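Local coordinates for protein cysteine desulfurase (Elizabethkingia anophelis NUHP1, PDB 5VPR) that probably removes sulfur from L-cysteine to give L-alanine, passing it to a sulfur carrier with the help of pyridoxal 5'-phosphate, at residues 34-39 and 389-394. Sequence-based numbering, arbitrary orientation.
Sequences LDNAAT and SFAVYN
Asn-36 meets residues 389-394 with both ends of its carboxamide. Its ND2 donates to the backbone oxygen of Ser-389 at 2.8 Å, and that acceptor lies close to the amide plane. Tyr-393 comes tip to tip from the other side, its OH donating to OD1 of Asn-36; the amide and ring planes are 56° apart, and the modelled separation is too short to be taken literally. Ala-391 CB packs 3.4 Å from Asn-36 CG and sits over one face of the Tyr-393 ring, offset toward its rim. With CG anti to the carbonyl carbon (chi1 -65°), the Asn-36 side chain points at the other segment, and the amide rotation parts OD1 from ND2.

Ser-389 forms the second cluster. Its OG accepts from Ala-37 N at 2.9 Å in a nearly straight bond (178°), and a water hydrogen-bonded to this OG also lies within bonding distance of Asp-35 OD1. A backbone bond from Ser-389 N to Leu-34 O (2.9 Å) makes a single bridge, while Leu-34 CD2 rests 3.8 Å from Phe-390 CD1.

Further out, a type I turn, closed by Asn-394 N to Ala-391 O, brings Tyr-393 back toward Asn-36; Asn-394 OD1 adds a bond to Ala-391 N at 2.9 Å. Tyr-33 O receives ND2 of both asparagines, Gln-41 N bonds Tyr-393 OH, and Arg-387 forms a salt bridge with Asp-35.

In this class-V pyridoxal-phosphate-dependent aminotransferase family member, Thr-39 OG1 bonds His-232, next to cofactor-bearing Lys-233. ND2 facing two carbonyl oxygens is consistent with the modelled amide flip; mixed backbone and side-chain bonds match the buried amide and hydroxyl.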
ATOM      1  N   LEU A  34      13.141  -2.083  -9.255  1.00 37.89           N
ATOM      2  CA  LEU A  34      13.080  -1.186  -8.099  1.00 39.82           C
ATOM      3  C   LEU A  34      11.919  -0.203  -8.224  1.00 37.82           C
ATOM      4  O   LEU A  34      12.034   0.979  -7.886  1.00 38.86           O
ATOM      5  CB  LEU A  34      14.402  -0.438  -7.923  1.00 40.77           C
ATOM      6  CG  LEU A  34      15.635  -1.338  -7.834  1.00 41.60           C
ATOM      7  CD1 LEU A  34      16.909  -0.507  -7.923  1.00 44.07           C
ATOM      8  CD2 LEU A  34      15.605  -2.157  -6.551  1.00 47.62           C
ATOM      9  N   ASP A  35      10.783  -0.681  -8.720  1.00 37.07           N
ATOM     10  CA  ASP A  35       9.572   0.116  -8.838  1.00 38.24           C
ATOM     11  C   ASP A  35       8.448  -0.536  -8.040  1.00 42.39           C
ATOM     12  O   ASP A  35       7.280  -0.559  -8.451  1.00 37.64           O
ATOM     13  CB  ASP A  35       9.185   0.287 -10.306  1.00 41.05           C
ATOM     14  CG  ASP A  35       8.177   1.404 -10.520  1.00 45.35           C
ATOM     15  OD1 ASP A  35       8.109   2.329  -9.682  1.00 38.83           O
ATOM     16  OD2 ASP A  35       7.446   1.346 -11.530  1.00 43.03           O
ATOM     17  N   ASN A  36       8.813  -1.098  -6.890  1.00 38.09           N
ATOM     18  CA  ASN A  36       7.873  -1.908  -6.121  1.00 44.80           C
ATOM     19  C   ASN A  36       6.746  -1.084  -5.514  1.00 36.73           C
ATOM     20  O   ASN A  36       5.657  -1.620  -5.303  1.00 36.42           O
ATOM     21  CB  ASN A  36       8.632  -2.689  -5.052  1.00 31.94           C
ATOM     22  CG  ASN A  36       9.571  -3.687  -5.679  1.00 40.19           C
ATOM     23  OD1 ASN A  36       9.125  -4.728  -6.178  1.00 37.13           O
ATOM     24  ND2 ASN A  36      10.869  -3.354  -5.722  1.00 36.83           N
ATOM     25  N   ALA A  37       6.971   0.207  -5.245  1.00 39.90           N
ATOM     26  CA  ALA A  37       5.890   1.057  -4.755  1.00 41.96           C
ATOM     27  C   ALA A  37       4.818   1.265  -5.813  1.00 43.47           C
ATOM     28  O   ALA A  37       3.690   1.624  -5.470  1.00 40.70           O
ATOM     29  CB  ALA A  37       6.420   2.419  -4.297  1.00 38.96           C
ATOM     30  N   ALA A  38       5.149   1.051  -7.089  1.00 35.94           N
ATOM     31  CA  ALA A  38       4.124   1.040  -8.129  1.00 35.96           C
ATOM     32  C   ALA A  38       3.346  -0.265  -8.078  1.00 37.25           C
ATOM     33  O   ALA A  38       2.125  -0.261  -7.915  1.00 40.65           O
ATOM     34  CB  ALA A  38       4.751   1.256  -9.511  1.00 42.92           C
ATOM     35  N   THR A  39       4.048  -1.394  -8.149  1.00 30.59           N
ATOM     36  CA  THR A  39       3.426  -2.694  -7.961  1.00 38.00           C
ATOM     37  C   THR A  39       4.528  -3.700  -7.668  1.00 38.31           C
ATOM     38  O   THR A  39       5.686  -3.500  -8.053  1.00 35.75           O
ATOM     39  CB  THR A  39       2.583  -3.122  -9.177  1.00 33.71           C
ATOM     40  OG1 THR A  39       1.702  -4.177  -8.782  1.00 33.14           O
ATOM     41  CG2 THR A  39       3.464  -3.611 -10.356  1.00 32.43           C
ATOM     42  N   SER A 389      12.348   1.944  -5.189  1.00 41.48           N
ATOM     43  CA  SER A 389      11.551   1.382  -4.108  1.00 41.90           C
ATOM     44  C   SER A 389      11.793  -0.117  -4.030  1.00 44.48           C
ATOM     45  O   SER A 389      11.907  -0.796  -5.058  1.00 39.44           O
ATOM     46  CB  SER A 389      10.039   1.691  -4.283  1.00 37.54           C
ATOM     47  OG  SER A 389       9.566   1.363  -5.590  1.00 34.66           O
ATOM     48  N   PHE A 390      11.848  -0.626  -2.802  1.00 42.36           N
ATOM     49  CA  PHE A 390      12.335  -1.967  -2.520  1.00 39.58           C
ATOM     50  C   PHE A 390      11.215  -2.902  -2.084  1.00 45.57           C
ATOM     51  O   PHE A 390      10.214  -2.484  -1.485  1.00 47.58           O
ATOM     52  CB  PHE A 390      13.427  -1.909  -1.449  1.00 47.52           C
ATOM     53  CG  PHE A 390      14.559  -1.001  -1.816  1.00 51.75           C
ATOM     54  CD1 PHE A 390      15.431  -1.349  -2.836  1.00 53.72           C
ATOM     55  CD2 PHE A 390      14.736   0.209  -1.173  1.00 51.61           C
ATOM     56  CE1 PHE A 390      16.473  -0.516  -3.200  1.00 56.31           C
ATOM     57  CE2 PHE A 390      15.785   1.045  -1.528  1.00 58.17           C
ATOM     58  CZ  PHE A 390      16.650   0.682  -2.547  1.00 60.67           C
ATOM     59  N   ALA A 391      11.395  -4.179  -2.420  1.00 41.92           N
ATOM     60  CA  ALA A 391      10.582  -5.284  -1.931  1.00 42.30           C
ATOM     61  C   ALA A 391      11.528  -6.336  -1.360  1.00 41.55           C
ATOM     62  O   ALA A 391      12.751  -6.155  -1.347  1.00 45.74           O
ATOM     63  CB  ALA A 391       9.681  -5.861  -3.035  1.00 37.30           C
ATOM     64  N   VAL A 392      10.961  -7.453  -0.902  1.00 40.84           N
ATOM     65  CA  VAL A 392      11.740  -8.409  -0.116  1.00 37.91           C
ATOM     66  C   VAL A 392      12.806  -9.101  -0.955  1.00 45.81           C
ATOM     67  O   VAL A 392      13.823  -9.551  -0.417  1.00 46.81           O
ATOM     68  CB  VAL A 392      10.792  -9.428   0.541  1.00 44.44           C
ATOM     69  CG1 VAL A 392      10.153 -10.334  -0.522  1.00 38.88           C
ATOM     70  CG2 VAL A 392      11.532 -10.240   1.594  1.00 44.82           C
ATOM     71  N   TYR A 393      12.614  -9.198  -2.271  1.00 41.08           N
ATOM     72  CA  TYR A 393      13.532  -9.946  -3.118  1.00 39.77           C
ATOM     73  C   TYR A 393      14.709  -9.110  -3.616  1.00 45.48           C
ATOM     74  O   TYR A 393      15.600  -9.657  -4.276  1.00 51.23           O
ATOM     75  CB  TYR A 393      12.776 -10.541  -4.318  1.00 38.53           C
ATOM     76  CG  TYR A 393      11.735  -9.612  -4.901  1.00 37.82           C
ATOM     77  CD1 TYR A 393      10.379  -9.927  -4.832  1.00 33.85           C
ATOM     78  CD2 TYR A 393      12.103  -8.413  -5.508  1.00 39.57           C
ATOM     79  CE1 TYR A 393       9.410  -9.076  -5.358  1.00 39.58           C
ATOM     80  CE2 TYR A 393      11.143  -7.551  -6.042  1.00 37.28           C
ATOM     81  CZ  TYR A 393       9.795  -7.889  -5.955  1.00 40.61           C
ATOM     82  OH  TYR A 393       8.830  -7.038  -6.461  1.00 34.30           O
ATOM     83  N   ASN A 394      14.738  -7.812  -3.324  1.00 39.69           N
ATOM     84  CA  ASN A 394      15.834  -6.981  -3.799  1.00 45.61           C
ATOM     85  C   ASN A 394      17.093  -7.217  -2.962  1.00 50.95           C
ATOM     86  O   ASN A 394      17.030  -7.653  -1.806  1.00 46.88           O
ATOM     87  CB  ASN A 394      15.427  -5.512  -3.784  1.00 38.83           C
ATOM     88  CG  ASN A 394      14.341  -5.208  -4.794  1.00 42.45           C
ATOM     89  OD1 ASN A 394      13.329  -4.576  -4.476  1.00 40.76           O
ATOM     90  ND2 ASN A 394      14.545  -5.664  -6.028  1.00 38.59           N
TER
HETATM   91  O   HOH W   1       9.741   3.374  -7.404  1.00 44.35           O